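Local atomic coordinates of germination protein (PDB entry 6O59), a protein that probably takes part in spore germination as the A subunit of the germinant receptor GerK3, represented here by its N-terminal domain. Residues A[6-17]-A[113-121]. Numbering follows the deposited sequence.
Sequences LKNLLSENLTLI and IVDGINRVL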
loop_
_atom_site.group_PDB
_atom_site.type_symbol
_atom_site.label_atom_id
_atom_site.label_comp_id
_atom_site.label_asym_id
_atom_site.label_seq_id
_atom_site.Cartn_x
_atom_site.Cartn_y
_atom_site.Cartn_z
ATOM N N LEU A 6 3.325 7.599 -19.867
ATOM C CA LEU A 6 4.334 6.895 -19.078
ATOM C C LEU A 6 5.730 7.120 -19.650
ATOM O O LEU A 6 5.907 7.236 -20.871
ATOM C CB LEU A 6 4.005 5.398 -18.989
ATOM C CG LEU A 6 3.105 4.884 -17.844
ATOM C CD1 LEU A 6 2.230 5.946 -17.224
ATOM C CD2 LEU A 6 2.282 3.706 -18.287
ATOM N N LYS A 7 6.716 7.221 -18.749
ATOM C CA LYS A 7 8.106 7.446 -19.120
ATOM C C LYS A 7 8.675 6.168 -19.728
ATOM O O LYS A 7 8.196 5.085 -19.410
ATOM C CB LYS A 7 8.931 7.923 -17.905
ATOM C CG LYS A 7 8.509 9.291 -17.319
ATOM C CD LYS A 7 8.604 10.494 -18.285
ATOM C CE LYS A 7 9.968 11.146 -18.358
ATOM N NZ LYS A 7 10.143 11.954 -19.600
ATOM N N ASN A 8 9.649 6.291 -20.647
ATOM C CA ASN A 8 10.246 5.122 -21.290
ATOM C C ASN A 8 11.170 4.386 -20.333
ATOM O O ASN A 8 11.093 3.165 -20.282
ATOM C CB ASN A 8 10.963 5.483 -22.580
ATOM C CG ASN A 8 10.013 5.708 -23.729
ATOM O OD1 ASN A 8 9.764 6.849 -24.138
ATOM N ND2 ASN A 8 9.453 4.628 -24.276
ATOM N N LEU A 9 11.975 5.102 -19.522
ATOM C CA LEU A 9 12.859 4.453 -18.544
ATOM C C LEU A 9 12.066 3.865 -17.365
ATOM O O LEU A 9 11.135 4.502 -16.861
ATOM C CB LEU A 9 13.942 5.408 -18.020
ATOM C CG LEU A 9 15.011 5.878 -19.018
ATOM C CD1 LEU A 9 15.743 7.074 -18.478
ATOM C CD2 LEU A 9 15.997 4.766 -19.353
ATOM N N LEU A 10 12.438 2.640 -16.948
ATOM C CA LEU A 10 11.834 1.907 -15.829
ATOM C C LEU A 10 12.117 2.646 -14.511
ATOM O O LEU A 10 11.223 2.778 -13.674
ATOM C CB LEU A 10 12.389 0.460 -15.812
ATOM C CG LEU A 10 12.244 -0.410 -14.571
ATOM C CD1 LEU A 10 10.807 -0.737 -14.288
ATOM C CD2 LEU A 10 12.994 -1.691 -14.742
ATOM N N SER A 11 13.355 3.156 -14.364
ATOM C CA SER A 11 13.834 3.944 -13.229
ATOM C C SER A 11 12.926 5.143 -12.987
ATOM O O SER A 11 12.562 5.418 -11.840
ATOM C CB SER A 11 15.259 4.425 -13.495
ATOM O OG SER A 11 15.348 5.191 -14.687
ATOM N N GLU A 12 12.546 5.831 -14.088
ATOM C CA GLU A 12 11.687 7.008 -14.094
ATOM C C GLU A 12 10.268 6.646 -13.663
ATOM O O GLU A 12 9.648 7.397 -12.903
ATOM C CB GLU A 12 11.686 7.678 -15.475
ATOM C CG GLU A 12 13.005 8.357 -15.816
ATOM C CD GLU A 12 13.016 9.310 -16.998
ATOM O OE1 GLU A 12 13.587 10.414 -16.849
ATOM O OE2 GLU A 12 12.476 8.955 -18.073
ATOM N N ASN A 13 9.767 5.479 -14.113
ATOM C CA ASN A 13 8.423 5.019 -13.772
ATOM C C ASN A 13 8.354 4.614 -12.327
ATOM O O ASN A 13 7.349 4.890 -11.671
ATOM C CB ASN A 13 7.996 3.872 -14.669
ATOM C CG ASN A 13 7.658 4.326 -16.060
ATOM O OD1 ASN A 13 6.947 5.319 -16.269
ATOM N ND2 ASN A 13 8.171 3.615 -17.049
ATOM N N LEU A 14 9.430 4.005 -11.809
ATOM C CA LEU A 14 9.471 3.567 -10.417
ATOM C C LEU A 14 9.586 4.770 -9.482
ATOM O O LEU A 14 8.829 4.846 -8.518
ATOM C CB LEU A 14 10.597 2.534 -10.164
ATOM C CG LEU A 14 10.487 1.198 -10.930
ATOM C CD1 LEU A 14 11.608 0.270 -10.564
ATOM C CD2 LEU A 14 9.133 0.493 -10.700
ATOM N N THR A 15 10.454 5.742 -9.801
ATOM C CA THR A 15 10.591 6.938 -8.962
ATOM C C THR A 15 9.252 7.669 -8.835
ATOM O O THR A 15 8.890 8.058 -7.724
ATOM C CB THR A 15 11.672 7.877 -9.488
ATOM O OG1 THR A 15 11.506 7.985 -10.888
ATOM C CG2 THR A 15 13.075 7.388 -9.176
ATOM N N LEU A 16 8.494 7.776 -9.965
ATOM C CA LEU A 16 7.193 8.438 -10.058
ATOM C C LEU A 16 6.106 7.684 -9.291
ATOM O O LEU A 16 5.255 8.347 -8.700
ATOM C CB LEU A 16 6.778 8.668 -11.522
ATOM C CG LEU A 16 7.427 9.905 -12.218
ATOM C CD1 LEU A 16 7.307 9.818 -13.704
ATOM C CD2 LEU A 16 6.818 11.218 -11.748
ATOM N N ILE A 17 6.127 6.327 -9.268
ATOM C CA ILE A 17 5.153 5.547 -8.487
ATOM C C ILE A 17 5.363 5.871 -6.998
ATOM O O ILE A 17 4.427 6.297 -6.322
ATOM C CB ILE A 17 5.254 4.018 -8.762
ATOM C CG1 ILE A 17 4.797 3.675 -10.193
ATOM C CG2 ILE A 17 4.467 3.203 -7.702
ATOM C CD1 ILE A 17 5.297 2.334 -10.676
ATOM N N ILE A 113 6.483 -3.739 -15.429
ATOM C CA ILE A 113 7.149 -2.611 -16.073
ATOM C C ILE A 113 8.499 -3.086 -16.641
ATOM O O ILE A 113 9.263 -3.744 -15.936
ATOM C CB ILE A 113 7.284 -1.421 -15.076
ATOM C CG1 ILE A 113 5.947 -1.191 -14.294
ATOM C CG2 ILE A 113 7.780 -0.139 -15.795
ATOM C CD1 ILE A 113 5.853 0.036 -13.407
ATOM N N VAL A 114 8.767 -2.779 -17.928
ATOM C CA VAL A 114 9.987 -3.183 -18.629
ATOM C C VAL A 114 10.801 -1.916 -19.031
ATOM O O VAL A 114 10.228 -0.906 -19.453
ATOM C CB VAL A 114 9.661 -4.123 -19.826
ATOM C CG1 VAL A 114 10.931 -4.592 -20.539
ATOM C CG2 VAL A 114 8.834 -5.337 -19.371
ATOM N N ASP A 115 12.147 -2.017 -18.878
ATOM C CA ASP A 115 13.226 -1.032 -19.034
ATOM C C ASP A 115 12.941 0.141 -19.940
ATOM O O ASP A 115 13.285 1.258 -19.545
ATOM C CB ASP A 115 14.538 -1.673 -19.500
ATOM C CG ASP A 115 15.818 -0.941 -19.074
ATOM O OD1 ASP A 115 15.714 0.214 -18.561
ATOM O OD2 ASP A 115 16.926 -1.526 -19.242
ATOM N N GLY A 116 12.399 -0.090 -21.134
ATOM C CA GLY A 116 12.133 1.012 -22.051
ATOM C C GLY A 116 10.877 0.890 -22.881
ATOM O O GLY A 116 10.870 1.359 -24.024
ATOM N N ILE A 117 9.853 0.238 -22.344
ATOM C CA ILE A 117 8.658 -0.010 -23.191
ATOM C C ILE A 117 7.661 1.142 -23.114
ATOM O O ILE A 117 7.087 1.442 -24.164
ATOM C CB ILE A 117 8.039 -1.378 -22.897
ATOM C CG1 ILE A 117 8.519 -2.411 -23.913
ATOM C CG2 ILE A 117 6.538 -1.268 -22.911
ATOM C CD1 ILE A 117 9.412 -3.461 -23.333
ATOM N N ASN A 118 7.416 1.699 -21.927
ATOM C CA ASN A 118 6.499 2.860 -21.715
ATOM C C ASN A 118 5.007 2.475 -21.736
ATOM O O ASN A 118 4.172 3.381 -21.674
ATOM C CB ASN A 118 6.944 4.138 -22.438
ATOM C CG ASN A 118 6.010 4.603 -23.532
ATOM O OD1 ASN A 118 5.223 3.833 -24.062
ATOM N ND2 ASN A 118 6.102 5.871 -23.884
ATOM N N ARG A 119 4.698 1.180 -21.839
ATOM C CA ARG A 119 3.323 0.635 -21.704
ATOM C C ARG A 119 3.423 -0.318 -20.517
ATOM O O ARG A 119 4.435 -1.033 -20.428
ATOM C CB ARG A 119 2.775 0.009 -22.994
ATOM C CG ARG A 119 2.506 0.946 -24.170
ATOM C CD ARG A 119 1.922 0.480 -25.501
ATOM N NE ARG A 119 1.809 1.529 -26.517
ATOM C CZ ARG A 119 1.437 1.345 -27.784
ATOM N NH1 ARG A 119 1.137 0.136 -28.218
ATOM N NH2 ARG A 119 1.370 2.371 -28.616
ATOM N N VAL A 120 2.459 -0.283 -19.605
ATOM C CA VAL A 120 2.566 -1.162 -18.408
ATOM C C VAL A 120 1.518 -2.258 -18.521
ATOM O O VAL A 120 0.406 -1.957 -18.937
ATOM C CB VAL A 120 2.424 -0.340 -17.120
ATOM C CG1 VAL A 120 2.146 -1.204 -15.912
ATOM C CG2 VAL A 120 3.657 0.506 -16.887
ATOM N N LEU A 121 1.900 -3.487 -18.194
ATOM C CA LEU A 121 0.948 -4.617 -18.230
ATOM C C LEU A 121 0.346 -4.825 -16.844
ATOM O O LEU A 121 1.098 -4.862 -15.883
ATOM C CB LEU A 121 1.701 -5.868 -18.682
ATOM C CG LEU A 121 0.890 -7.155 -18.664
ATOM C CD1 LEU A 121 1.583 -8.224 -19.474
ATOM C CD2 LEU A 121 0.681 -7.633 -17.244
#
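The side chains of Asn8 and Asn118 run side by side, pointing the same way, their amide planes 11° apart. Asn8 ND2 lies on one side of the Asn118 plane, near its CB-CG end, 3.5 Å from Asn118 CG; Leu6 O lies on the other, 3.3 Å from Asn118 ND2. Lys7 O meets Asn118 CB (3.4 Å). Asparagine suits position 118 because it tolerates a left-handed backbone (phi 78°) better than most residues.

A third amide, that of Asn13, braces the lead-in to the helix. Its ND2 donates to Lys7 O (2.8 Å), from above the carbonyl plane, and its OD1 accepts a weak bond from Lys7 N; one good and one weak bond to the same residue restrain its rotation. After Leu9, the N-cap, Leu10 N gives a weak hydrogen bond to Asp115 O (3.1 Å) in the hairpin bend, where Gly116 CA makes a CA-H...O contact with Asn8 O (3.0 Å).

On the side facing the sheet, the contact is aliphatic. Leu10 CG stands anti to the backbone N (chi1 163°), which carries CD1 onto Ile113 CG2. Beta-branched Ile113 serves two helix residues, its CD1 meeting Ile17 CD1 tip to tip (3.6 Å). Leu6 crosses Val120 at about a right angle.

Helix 10-20 thus packs on hairpin 110-114/120-124, with Leu10 and Leu14 touching strand 40-47; Trp98 of helix 98-106 touches Leu6 and Asn13, and Leu101 touches Val120.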